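Local coordinates for protein AbyA5 (Verrucosispora maris, PDB 4YWF) that catalyses acetate elimination in spirotetronate biosynthesis as an esterase-like lyase of the alpha/beta-hydrolase superfamily, at residues Ile325-Val330 / Phe337-Leu342; Glu118-Arg123 / Val129-Ala134; Ala25-Tyr30 / Arg57-Gln62; Ala223-Pro228 / Pro286-Gly291. The protein carries 4 engineered substitutions. One frame throughout, in Å; residues are numbered along the deposited sequence.

Contact 1: Ile325-Val330 / Phe337-Leu342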
loop_
_atom_site.group_PDB
_atom_site.type_symbol
_atom_site.label_atom_id
_atom_site.label_comp_id
_atom_site.label_asym_id
_atom_site.label_seq_id
_atom_site.Cartn_x
_atom_site.Cartn_y
_atom_site.Cartn_z
ATOM N N ILE A 325 18.273 0.109 2.398
ATOM C CA ILE A 325 18.970 0.446 1.189
ATOM C C ILE A 325 18.387 1.782 0.689
ATOM O O ILE A 325 17.213 2.070 0.918
ATOM C CB ILE A 325 18.734 -0.725 0.209
ATOM C CG1 ILE A 325 19.810 -0.799 -0.821
ATOM C CG2 ILE A 325 17.313 -0.708 -0.356
ATOM C CD1 ILE A 325 19.762 -2.064 -1.669
ATOM N N THR A 326 19.186 2.602 0.023
ATOM C CA THR A 326 18.735 3.887 -0.450
ATOM C C THR A 326 18.974 3.934 -1.977
ATOM O O THR A 326 20.077 3.780 -2.422
ATOM C CB THR A 326 19.504 5.031 0.272
ATOM O OG1 THR A 326 18.997 5.236 1.599
ATOM C CG2 THR A 326 19.383 6.351 -0.464
ATOM N N HIS A 327 17.966 4.180 -2.776
ATOM C CA HIS A 327 18.220 4.391 -4.222
ATOM C C HIS A 327 18.348 5.893 -4.444
ATOM O O HIS A 327 17.570 6.675 -3.888
ATOM C CB HIS A 327 17.106 3.854 -5.110
ATOM C CG HIS A 327 16.769 2.417 -4.897
ATOM N ND1 HIS A 327 17.660 1.391 -5.135
ATOM C CD2 HIS A 327 15.613 1.827 -4.499
ATOM C CE1 HIS A 327 17.078 0.232 -4.875
ATOM N NE2 HIS A 327 15.841 0.469 -4.479
ATOM N N ASP A 328 19.325 6.306 -5.246
ATOM C CA ASP A 328 19.437 7.712 -5.638
ATOM C C ASP A 328 18.376 7.962 -6.730
ATOM O O ASP A 328 18.644 7.937 -7.952
ATOM C CB ASP A 328 20.883 8.063 -6.055
ATOM C CG ASP A 328 20.991 9.442 -6.675
ATOM O OD1 ASP A 328 20.387 10.400 -6.133
ATOM O OD2 ASP A 328 21.674 9.544 -7.731
ATOM N N ASP A 329 17.147 8.170 -6.239
ATOM C CA ASP A 329 15.979 8.275 -7.049
ATOM C C ASP A 329 14.899 9.077 -6.305
ATOM O O ASP A 329 15.020 9.405 -5.073
ATOM C CB ASP A 329 15.482 6.885 -7.421
ATOM C CG ASP A 329 14.501 6.889 -8.588
ATOM O OD1 ASP A 329 14.198 8.000 -9.066
ATOM O OD2 ASP A 329 14.055 5.800 -9.039
ATOM N N VAL A 330 13.881 9.445 -7.078
ATOM C CA VAL A 330 12.743 10.175 -6.564
ATOM C C VAL A 330 11.733 9.248 -5.895
ATOM O O VAL A 330 11.908 8.025 -5.820
ATOM C CB VAL A 330 12.044 11.041 -7.629
ATOM C CG1 VAL A 330 13.047 11.987 -8.283
ATOM C CG2 VAL A 330 11.353 10.169 -8.674
ATOM N N PHE A 337 12.611 -0.501 -9.800
ATOM C CA PHE A 337 11.550 -1.407 -9.353
ATOM C C PHE A 337 12.056 -2.861 -9.248
ATOM O O PHE A 337 11.775 -3.528 -8.254
ATOM C CB PHE A 337 10.273 -1.301 -10.203
ATOM N N PRO A 338 12.822 -3.340 -10.262
ATOM C CA PRO A 338 13.393 -4.688 -10.256
ATOM C C PRO A 338 14.169 -4.987 -8.970
ATOM O O PRO A 338 13.898 -5.980 -8.264
ATOM C CB PRO A 338 14.297 -4.672 -11.503
ATOM C CG PRO A 338 13.571 -3.782 -12.445
ATOM C CD PRO A 338 13.047 -2.679 -11.567
ATOM N N HIS A 339 15.076 -4.087 -8.654
ATOM C CA HIS A 339 15.888 -4.145 -7.469
ATOM C C HIS A 339 15.010 -4.104 -6.182
ATOM O O HIS A 339 15.227 -4.873 -5.262
ATOM C CB HIS A 339 16.861 -2.983 -7.486
ATOM C CG HIS A 339 17.924 -3.055 -6.436
ATOM N ND1 HIS A 339 17.895 -3.968 -5.403
ATOM C CD2 HIS A 339 19.047 -2.322 -6.251
ATOM C CE1 HIS A 339 18.976 -3.840 -4.663
ATOM N NE2 HIS A 339 19.681 -2.833 -5.139
ATOM N N THR A 340 14.025 -3.220 -6.130
ATOM C CA THR A 340 13.202 -3.047 -4.949
ATOM C C THR A 340 12.340 -4.277 -4.713
ATOM O O THR A 340 12.253 -4.755 -3.593
ATOM C CB THR A 340 12.296 -1.815 -5.043
ATOM O OG1 THR A 340 13.098 -0.640 -5.054
ATOM C CG2 THR A 340 11.319 -1.763 -3.840
ATOM N N ARG A 341 11.733 -4.805 -5.765
ATOM C CA ARG A 341 10.884 -5.988 -5.657
ATOM C C ARG A 341 11.724 -7.182 -5.152
ATOM O O ARG A 341 11.325 -7.930 -4.211
ATOM C CB ARG A 341 10.290 -6.306 -7.037
ATOM N N LEU A 342 12.933 -7.298 -5.693
ATOM C CA LEU A 342 13.817 -8.390 -5.250
ATOM C C LEU A 342 14.343 -8.185 -3.832
ATOM O O LEU A 342 14.409 -9.133 -3.044
ATOM C CB LEU A 342 14.973 -8.631 -6.234
ATOM C CG LEU A 342 14.427 -9.320 -7.505
ATOM C CD1 LEU A 342 15.457 -9.255 -8.620
ATOM C CD2 LEU A 342 13.948 -10.750 -7.278
#

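Contact 2: Glu118-Arg123 / Val129-Ala134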
loop_
_atom_site.group_PDB
_atom_site.type_symbol
_atom_site.label_atom_id
_atom_site.label_comp_id
_atom_site.label_asym_id
_atom_site.label_seq_id
_atom_site.Cartn_x
_atom_site.Cartn_y
_atom_site.Cartn_z
ATOM N N GLU A 118 -9.075 -15.701 -3.407
ATOM C CA GLU A 118 -10.328 -15.535 -2.723
ATOM C C GLU A 118 -10.536 -14.121 -2.224
ATOM O O GLU A 118 -9.629 -13.485 -1.769
ATOM C CB GLU A 118 -10.383 -16.479 -1.526
ATOM C CG GLU A 118 -11.675 -16.459 -0.735
ATOM C CD GLU A 118 -11.657 -17.496 0.405
ATOM O OE1 GLU A 118 -10.918 -18.520 0.300
ATOM O OE2 GLU A 118 -12.361 -17.268 1.427
ATOM N N ARG A 119 -11.760 -13.665 -2.297
ATOM C CA ARG A 119 -12.160 -12.360 -1.782
ATOM C C ARG A 119 -12.559 -12.468 -0.323
ATOM O O ARG A 119 -13.338 -13.344 0.056
ATOM C CB ARG A 119 -13.366 -11.873 -2.599
ATOM C CG ARG A 119 -14.120 -10.724 -1.956
ATOM C CD ARG A 119 -15.317 -10.315 -2.786
ATOM N NE ARG A 119 -14.907 -9.281 -3.701
ATOM C CZ ARG A 119 -15.194 -9.244 -4.991
ATOM N NH1 ARG A 119 -15.982 -10.171 -5.562
ATOM N NH2 ARG A 119 -14.733 -8.224 -5.707
ATOM N N LEU A 120 -12.044 -11.571 0.495
ATOM C CA LEU A 120 -12.440 -11.435 1.872
ATOM C C LEU A 120 -13.193 -10.092 1.995
ATOM O O LEU A 120 -12.802 -9.103 1.448
ATOM C CB LEU A 120 -11.216 -11.400 2.764
ATOM C CG LEU A 120 -10.226 -12.560 2.642
ATOM C CD1 LEU A 120 -9.049 -12.326 3.593
ATOM C CD2 LEU A 120 -10.947 -13.877 2.957
ATOM N N GLU A 121 -14.276 -10.077 2.745
ATOM C CA GLU A 121 -15.046 -8.846 3.027
ATOM C C GLU A 121 -15.253 -8.796 4.540
ATOM O O GLU A 121 -15.779 -9.742 5.132
ATOM C CB GLU A 121 -16.386 -8.880 2.288
ATOM C CG GLU A 121 -17.063 -7.495 2.182
ATOM C CD GLU A 121 -17.908 -7.293 0.901
ATOM O OE1 GLU A 121 -17.684 -7.971 -0.132
ATOM O OE2 GLU A 121 -18.800 -6.428 0.908
ATOM N N LEU A 122 -14.778 -7.729 5.165
ATOM C CA LEU A 122 -14.894 -7.510 6.587
ATOM C C LEU A 122 -15.841 -6.340 6.830
ATOM O O LEU A 122 -15.563 -5.206 6.497
ATOM C CB LEU A 122 -13.514 -7.192 7.180
ATOM C CG LEU A 122 -12.439 -8.293 7.039
ATOM C CD1 LEU A 122 -11.805 -8.424 5.636
ATOM C CD2 LEU A 122 -11.332 -8.032 8.035
ATOM N N ARG A 123 -16.997 -6.624 7.404
ATOM C CA ARG A 123 -17.982 -5.596 7.681
ATOM C C ARG A 123 -17.669 -5.080 9.076
ATOM O O ARG A 123 -17.833 -5.794 10.067
ATOM C CB ARG A 123 -19.387 -6.186 7.515
ATOM N N VAL A 129 -14.300 -3.353 4.706
ATOM C CA VAL A 129 -12.926 -3.470 4.128
ATOM C C VAL A 129 -12.892 -4.728 3.284
ATOM O O VAL A 129 -13.202 -5.789 3.815
ATOM C CB VAL A 129 -11.864 -3.622 5.266
ATOM C CG1 VAL A 129 -10.462 -3.770 4.709
ATOM C CG2 VAL A 129 -11.917 -2.432 6.185
ATOM N N ARG A 130 -12.536 -4.633 1.996
ATOM C CA ARG A 130 -12.309 -5.816 1.148
ATOM C C ARG A 130 -10.825 -6.131 0.955
ATOM O O ARG A 130 -9.968 -5.234 1.008
ATOM C CB ARG A 130 -12.990 -5.670 -0.238
ATOM C CG ARG A 130 -14.492 -5.825 -0.160
ATOM C CD ARG A 130 -15.229 -5.254 -1.356
ATOM N NE ARG A 130 -16.492 -5.969 -1.569
ATOM C CZ ARG A 130 -16.854 -6.598 -2.688
ATOM N NH1 ARG A 130 -16.083 -6.584 -3.770
ATOM N NH2 ARG A 130 -18.016 -7.246 -2.734
ATOM N N ALA A 131 -10.530 -7.408 0.689
ATOM C CA ALA A 131 -9.160 -7.890 0.537
ATOM C C ALA A 131 -9.169 -9.039 -0.441
ATOM O O ALA A 131 -10.224 -9.673 -0.674
ATOM C CB ALA A 131 -8.623 -8.291 1.916
ATOM N N TRP A 132 -8.026 -9.312 -1.042
ATOM C CA TRP A 132 -7.849 -10.478 -1.891
ATOM C C TRP A 132 -6.819 -11.354 -1.220
ATOM O O TRP A 132 -5.863 -10.827 -0.659
ATOM C CB TRP A 132 -7.338 -10.093 -3.274
ATOM C CG TRP A 132 -8.306 -9.351 -4.069
ATOM C CD1 TRP A 132 -8.269 -8.012 -4.394
ATOM C CD2 TRP A 132 -9.498 -9.882 -4.672
ATOM N NE1 TRP A 132 -9.379 -7.683 -5.174
ATOM C CE2 TRP A 132 -10.141 -8.813 -5.352
ATOM C CE3 TRP A 132 -10.060 -11.163 -4.741
ATOM C CZ2 TRP A 132 -11.332 -8.985 -6.034
ATOM C CZ3 TRP A 132 -11.238 -11.334 -5.481
ATOM C CH2 TRP A 132 -11.843 -10.259 -6.112
ATOM N N ALA A 133 -7.001 -12.671 -1.266
ATOM C CA ALA A 133 -6.088 -13.575 -0.584
ATOM C C ALA A 133 -5.811 -14.839 -1.382
ATOM O O ALA A 133 -6.597 -15.216 -2.247
ATOM C CB ALA A 133 -6.652 -13.960 0.758
ATOM N N ALA A 134 -4.682 -15.480 -1.057
ATOM C CA ALA A 134 -4.354 -16.775 -1.656
ATOM C C ALA A 134 -3.531 -17.515 -0.680
ATOM O O ALA A 134 -3.014 -16.917 0.268
ATOM C CB ALA A 134 -3.604 -16.641 -2.958
#

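Contact 3: Ala25-Tyr30 / Arg57-Gln62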
loop_
_atom_site.group_PDB
_atom_site.type_symbol
_atom_site.label_atom_id
_atom_site.label_comp_id
_atom_site.label_asym_id
_atom_site.label_seq_id
_atom_site.Cartn_x
_atom_site.Cartn_y
_atom_site.Cartn_z
ATOM N N ALA A 25 0.019 17.971 -14.842
ATOM C CA ALA A 25 1.459 17.744 -15.085
ATOM C C ALA A 25 1.839 16.601 -14.198
ATOM O O ALA A 25 2.521 15.637 -14.540
ATOM C CB ALA A 25 2.231 18.993 -14.697
ATOM N N GLU A 26 1.258 16.724 -13.036
ATOM C CA GLU A 26 1.618 16.013 -11.891
ATOM C C GLU A 26 0.906 14.652 -11.786
ATOM O O GLU A 26 1.484 13.735 -11.302
ATOM C CB GLU A 26 1.230 16.933 -10.781
ATOM C CG GLU A 26 1.435 16.454 -9.380
ATOM C CD GLU A 26 0.929 17.495 -8.424
ATOM O OE1 GLU A 26 0.549 18.564 -8.889
ATOM O OE2 GLU A 26 0.875 17.281 -7.210
ATOM N N LEU A 27 -0.316 14.504 -12.284
ATOM C CA LEU A 27 -0.872 13.160 -12.433
ATOM C C LEU A 27 -0.023 12.390 -13.444
ATOM O O LEU A 27 0.294 11.238 -13.212
ATOM C CB LEU A 27 -2.358 13.183 -12.880
ATOM C CG LEU A 27 -3.407 13.852 -12.002
ATOM C CD1 LEU A 27 -4.772 13.814 -12.693
ATOM C CD2 LEU A 27 -3.445 13.180 -10.659
ATOM N N LYS A 28 0.367 13.047 -14.544
ATOM C CA LYS A 28 1.143 12.416 -15.651
ATOM C C LYS A 28 2.528 11.943 -15.232
ATOM O O LYS A 28 3.068 11.013 -15.847
ATOM C CB LYS A 28 1.341 13.360 -16.885
ATOM C CG LYS A 28 0.074 13.765 -17.620
ATOM C CD LYS A 28 0.165 13.699 -19.140
ATOM C CE LYS A 28 -0.151 15.055 -19.771
ATOM N NZ LYS A 28 -1.139 14.953 -20.891
ATOM N N GLN A 29 3.087 12.607 -14.221
ATOM C CA GLN A 29 4.399 12.283 -13.662
ATOM C C GLN A 29 4.379 10.920 -13.052
ATOM O O GLN A 29 5.364 10.187 -13.087
ATOM C CB GLN A 29 4.799 13.260 -12.555
ATOM N N TYR A 30 3.249 10.601 -12.441
ATOM C CA TYR A 30 3.034 9.307 -11.866
ATOM C C TYR A 30 2.877 8.249 -12.953
ATOM O O TYR A 30 3.665 7.304 -12.981
ATOM C CB TYR A 30 1.818 9.345 -10.969
ATOM C CG TYR A 30 1.611 8.033 -10.335
ATOM C CD1 TYR A 30 2.252 7.739 -9.127
ATOM C CD2 TYR A 30 0.811 7.044 -10.937
ATOM C CE1 TYR A 30 2.064 6.498 -8.499
ATOM C CE2 TYR A 30 0.614 5.807 -10.323
ATOM C CZ TYR A 30 1.256 5.528 -9.103
ATOM O OH TYR A 30 1.121 4.280 -8.466
ATOM N N ARG A 57 -11.014 14.599 -23.670
ATOM C CA ARG A 57 -9.574 14.594 -23.500
ATOM C C ARG A 57 -9.154 14.584 -22.022
ATOM O O ARG A 57 -7.997 14.786 -21.705
ATOM C CB ARG A 57 -8.959 15.777 -24.257
ATOM N N SER A 58 -10.085 14.314 -21.108
ATOM C CA SER A 58 -9.709 14.266 -19.660
ATOM C C SER A 58 -8.886 13.013 -19.298
ATOM O O SER A 58 -8.876 12.018 -20.041
ATOM C CB SER A 58 -10.925 14.445 -18.771
ATOM O OG SER A 58 -11.734 13.283 -18.777
ATOM N N TRP A 59 -8.140 13.106 -18.201
ATOM C CA TRP A 59 -7.419 11.976 -17.613
ATOM C C TRP A 59 -8.317 10.746 -17.480
ATOM O O TRP A 59 -8.040 9.727 -18.115
ATOM C CB TRP A 59 -6.884 12.378 -16.250
ATOM C CG TRP A 59 -6.360 11.256 -15.419
ATOM C CD1 TRP A 59 -7.075 10.454 -14.541
ATOM C CD2 TRP A 59 -5.016 10.846 -15.317
ATOM N NE1 TRP A 59 -6.237 9.564 -13.925
ATOM C CE2 TRP A 59 -4.965 9.788 -14.373
ATOM C CE3 TRP A 59 -3.832 11.264 -15.932
ATOM C CZ2 TRP A 59 -3.780 9.131 -14.046
ATOM C CZ3 TRP A 59 -2.633 10.624 -15.569
ATOM C CH2 TRP A 59 -2.625 9.567 -14.648
ATOM N N THR A 60 -9.435 10.891 -16.750
ATOM C CA THR A 60 -10.292 9.723 -16.396
ATOM C C THR A 60 -10.910 9.107 -17.675
ATOM O O THR A 60 -10.783 7.892 -17.911
ATOM C CB THR A 60 -11.363 10.049 -15.327
ATOM O OG1 THR A 60 -10.751 10.418 -14.038
ATOM C CG2 THR A 60 -12.327 8.833 -15.145
ATOM N N THR A 61 -11.483 9.939 -18.550
ATOM C CA THR A 61 -12.054 9.411 -19.789
ATOM C C THR A 61 -11.061 8.649 -20.618
ATOM O O THR A 61 -11.402 7.607 -21.173
ATOM C CB THR A 61 -12.652 10.506 -20.693
ATOM O OG1 THR A 61 -13.694 11.185 -19.990
ATOM C CG2 THR A 61 -13.216 9.873 -21.950
ATOM N N GLN A 62 -9.853 9.201 -20.762
ATOM C CA GLN A 62 -8.808 8.572 -21.601
ATOM C C GLN A 62 -8.330 7.211 -21.040
ATOM O O GLN A 62 -8.158 6.234 -21.767
ATOM C CB GLN A 62 -7.593 9.517 -21.781
ATOM C CG GLN A 62 -7.738 10.631 -22.830
ATOM C CD GLN A 62 -8.202 10.128 -24.207
ATOM O OE1 GLN A 62 -8.906 10.815 -24.929
ATOM N NE2 GLN A 62 -7.826 8.924 -24.552
#

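Contact 4: Ala223-Pro228 / Pro286-Gly291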
loop_
_atom_site.group_PDB
_atom_site.type_symbol
_atom_site.label_atom_id
_atom_site.label_comp_id
_atom_site.label_asym_id
_atom_site.label_seq_id
_atom_site.Cartn_x
_atom_site.Cartn_y
_atom_site.Cartn_z
ATOM N N ALA A 223 2.059 0.109 10.298
ATOM C CA ALA A 223 2.646 -1.113 10.803
ATOM C C ALA A 223 3.563 -0.805 11.987
ATOM O O ALA A 223 3.553 -1.527 13.020
ATOM C CB ALA A 223 3.417 -1.822 9.693
ATOM N N LEU A 224 4.424 0.195 11.834
ATOM C CA LEU A 224 5.360 0.504 12.903
ATOM C C LEU A 224 4.670 0.997 14.188
ATOM O O LEU A 224 5.175 0.729 15.318
ATOM C CB LEU A 224 6.370 1.559 12.472
ATOM C CG LEU A 224 7.440 1.194 11.455
ATOM C CD1 LEU A 224 7.962 2.463 10.803
ATOM C CD2 LEU A 224 8.553 0.357 12.106
ATOM N N ARG A 225 3.551 1.672 14.020
ATOM C CA ARG A 225 2.720 2.138 15.129
ATOM C C ARG A 225 2.029 0.938 15.764
ATOM O O ARG A 225 1.929 0.874 16.993
ATOM C CB ARG A 225 1.685 3.172 14.593
ATOM C CG ARG A 225 0.449 3.365 15.465
ATOM C CD ARG A 225 0.809 4.251 16.649
ATOM N NE ARG A 225 1.249 5.587 16.202
ATOM C CZ ARG A 225 2.121 6.382 16.853
ATOM N NH1 ARG A 225 2.714 5.983 17.995
ATOM N NH2 ARG A 225 2.432 7.569 16.350
ATOM N N ALA A 226 1.633 -0.059 14.963
ATOM C CA ALA A 226 0.931 -1.239 15.511
ATOM C C ALA A 226 1.860 -2.160 16.260
ATOM O O ALA A 226 1.455 -2.749 17.268
ATOM C CB ALA A 226 0.243 -2.061 14.433
ATOM N N ALA A 227 3.085 -2.326 15.732
ATOM C CA ALA A 227 3.936 -3.419 16.117
ATOM C C ALA A 227 4.116 -3.565 17.627
ATOM O O ALA A 227 4.075 -4.694 18.130
ATOM C CB ALA A 227 5.317 -3.273 15.464
ATOM N N PRO A 228 4.317 -2.459 18.343
ATOM C CA PRO A 228 4.627 -2.739 19.775
ATOM C C PRO A 228 3.456 -3.356 20.563
ATOM O O PRO A 228 3.709 -4.126 21.481
ATOM C CB PRO A 228 5.068 -1.376 20.323
ATOM C CG PRO A 228 5.513 -0.593 19.102
ATOM C CD PRO A 228 4.624 -1.065 17.975
ATOM N N PRO A 286 11.134 8.523 19.505
ATOM C CA PRO A 286 12.259 7.613 19.801
ATOM C C PRO A 286 11.834 6.386 20.604
ATOM O O PRO A 286 12.243 5.266 20.261
ATOM C CB PRO A 286 13.200 8.487 20.650
ATOM C CG PRO A 286 12.966 9.875 20.106
ATOM C CD PRO A 286 11.469 9.928 19.843
ATOM N N GLN A 287 10.965 6.580 21.599
ATOM C CA GLN A 287 10.404 5.442 22.391
ATOM C C GLN A 287 9.460 4.560 21.616
ATOM O O GLN A 287 9.435 3.362 21.837
ATOM C CB GLN A 287 9.648 5.897 23.636
ATOM N N ASP A 288 8.663 5.132 20.728
ATOM C CA ASP A 288 7.822 4.297 19.871
ATOM C C ASP A 288 8.709 3.309 19.123
ATOM O O ASP A 288 8.399 2.100 19.076
ATOM C CB ASP A 288 7.033 5.152 18.879
ATOM C CG ASP A 288 5.890 5.967 19.572
ATOM O OD1 ASP A 288 5.436 5.526 20.644
ATOM O OD2 ASP A 288 5.492 7.057 19.063
ATOM N N LEU A 289 9.814 3.835 18.574
ATOM C CA LEU A 289 10.706 3.111 17.661
ATOM C C LEU A 289 11.543 2.114 18.400
ATOM O O LEU A 289 11.691 1.023 17.929
ATOM C CB LEU A 289 11.584 4.061 16.834
ATOM C CG LEU A 289 10.785 5.093 15.999
ATOM C CD1 LEU A 289 11.730 6.016 15.272
ATOM C CD2 LEU A 289 9.856 4.406 15.002
ATOM N N ALA A 290 12.052 2.496 19.573
ATOM C CA ALA A 290 12.712 1.578 20.485
ATOM C C ALA A 290 11.798 0.467 20.928
ATOM O O ALA A 290 12.284 -0.587 21.243
ATOM C CB ALA A 290 13.216 2.341 21.710
ATOM N N GLY A 291 10.469 0.703 20.937
ATOM C CA GLY A 291 9.462 -0.351 21.262
ATOM C C GLY A 291 9.183 -1.366 20.162
ATOM O O GLY A 291 8.485 -2.345 20.382
HETATM O O HOH W 1 6.032 2.187 17.335
#

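Contact 1: Ile325-Val330 / Phe337-Leu342
His327 turns an edge of its imidazole toward the face of His339, in an offset edge-to-face pair whose planes stand 64° apart. CE1 of His327 does the touching, 3.5 Å from CD2 of His339 and displaced toward the rim of that ring. The adjacent ring atom, NE2, is hydrogen-bonded to OG1 of Thr340 at 3.0 Å, which helps fix the rotation of the imidazole. The side chains of Ile325 and His339 reach toward each other from opposite directions: with CG1 of Ile325 anti to the backbone N (chi1 -156°), its CD1 is brought equally near, 3.6 Å, to NE2 and CE1 of the His339 ring. ND1 of His339 is buried here and has no partner in the model. With alanine in place of His339, the edge of His327 and the methyl end of Ile325 would probably lose their shared aromatic neighbour, leaving a gap between strand and helix.

A second shell holds the first. The hydroxyl of Thr340 is also bonded to the carbonyl of His336, whose own ring stacks on His327. Ile325 and His327 sit on strand 322-327, an outermost strand of the central sheet, and helix 337-351 runs nearly antiparallel to it, 10.7 Å away between segment axes; Val299 of the adjoining strand 296-301 packs against Ile325, His327 and Thr340 alike.

Contact 2: Glu118-Arg123 / Val129-Ala134
A beta hairpin, formed by the first two strands of the alpha/beta-hydrolase sheet, brings Glu118-Arg123 against Val129-Ala134. The antiparallel ladder has three hydrogen-bonded pairs, Glu118 with Ala133, Leu120 with Ala131 and Leu122 with Val129, each closed by two backbone bonds; the bond from Leu120 N to Ala131 O is 2.9 Å long. Between them lie the non-hydrogen-bonded pairs Arg119 with Trp132 and Glu121 with Arg130.

The two faces of the hairpin differ in character. One carries Leu120, Leu122, Val129, Ala131 and Ala133, with Leu120 CD1 4.1 Å from Ala133 CB, and Leu122 packs onward against helix 194-201. Glu118 starts on this face too, but its carboxylate leads off to a salt bridge with Arg205. The other face is largely charged. Arg119 and Trp132 run side by side: CB of Arg119 lies 3.6 Å from CZ3 of the indole, and CH2 of Trp132 covers one face of the guanidinium, the planes inclined by 45°. Trp132 is held in turn by a hydrogen bond from NE1 to Glu156 and by the ring of Phe107.

Over the opposite face of the Arg119 guanidinium comes Arg130, whose NH1 is modelled 2.9 Å from Arg119 NH2, a spacing of two donors that is doubtful as drawn. Glu121 probably offsets part of this positive charge. Lying alongside Arg130, it forms a salt bridge in which OE1 stands 2.7 Å from NH2, with carboxylate and guanidinium planes 68° apart.

Contact 3: Ala25-Tyr30 / Arg57-Gln62
Leu27 meets Trp59 first along the segment Ala25-Tyr30, laying its side chain over one face of the indole. The contact is a CH-pi interaction: CB of Leu27 is 3.9 Å from the centroid of the six-membered ring and 18° off the normal. Its CD1 reaches farther back over the same ring system, 4.0 Å from CD2 of Trp59, while the Leu27 carbonyl O comes within 3.7 Å of CH2. The side chain thus lies over the face, and the carbonyl passes beside the outer rim. Lys28 follows, its backbone N 4.0 Å from CZ3 of Trp59, whereas its amine is engaged elsewhere by the carbonyl of Ile49. Beyond it, Tyr30 turns its ring to stack on Phe88; the chain is not modelled from there until after residue 48.

On the facing segment, CG of Trp59 is anti to the backbone N (chi1 169°), carrying the indole across to Leu27. NE1 donates to the carbonyl of Met85, which together with the ring of Trp63 limits how the indole can turn. Replacing Trp59 by alanine is likely to strip Leu27 of the flat surface it rests on and to leave the Met85 carbonyl without this donor. Arg96 of helix 94-111 touches both Leu27 and Trp59, joining a third element to the contact.

Trp59 is the first residue of helix 59-72. Ser58 occupies the N-cap position, its OG accepting a weak 3.4 Å bond from the Thr61 N. The arrangement is a short N-terminal helix packed on the N-capped start of a second helix.

Contact 4: Ala223-Pro228 / Pro286-Gly291
Arg225 and Asp288 join the C-terminal part of helix 218-226 to helix 286-290 through a salt bridge, in which NH1 of Arg225 donates a weak hydrogen bond to OD2 of Asp288 at 3.2 Å, with an N-H...O angle of 149°. The carboxylate approaches at the edge of the guanidinium, near its plane, and its own plane is turned 88° from it. Arg225 leaves its helix away from Asp288; bends at chi2 (78°) and chi3 bring the guanidinium back. Its NH2 has other acceptors, the carbonyls of Trp282 and Ala283, though both bonds are weak.

OD2 of Asp288 also accepts from Thr285 N, its stronger partner. Thr285 stands just ahead of helix 286-290, and this side-chain bond from its third residue matches one half of a capping box.

The carbonyls are served differently. Pro228 has no N-H for Leu224 O, four residues back; a water donates to that carbonyl instead at 2.6 Å, probably filling the missing bond, and more weakly to Asp288 O at 2.9 Å. This water bridges the segments. Asp288 O receives a weak bond from Gly291 N as well, whose firmer acceptor is Gln287 O at 3.0 Å. Beyond the water, toward the C-terminal ends of both segments, the Pro228 ring closes the contact by packing, CB lying 3.6 Å from Gly291 O.

Helix 218-226 follows strand 207-215, the fifth of the sheet, after which alpha/beta hydrolases carry their nucleophile elbow; the contact ties the far end of that helix to helix 286-290, which precedes strand 296-301.

How the contacts relate
From the N terminus, contact 3 closes first, bringing helix 24-29 to the start of helix 59-72 across a loop that is partly unmodelled. Contact 2 then closes the tight turn of the opening hairpin, contact 4 spans a much longer excursion containing strand 233-239 and several helices, and contact 1 closes the short loop after strand 322-327. The four follow one another in series; none nests within or crosses another. Contacts 1 and 2 take the two outermost strands of the same sheet, with centres about 29 Å apart on opposite sides of the chain's centre. Contacts 3 and 4, also on opposite sides, join helices at the periphery, about 38 Å apart between centres.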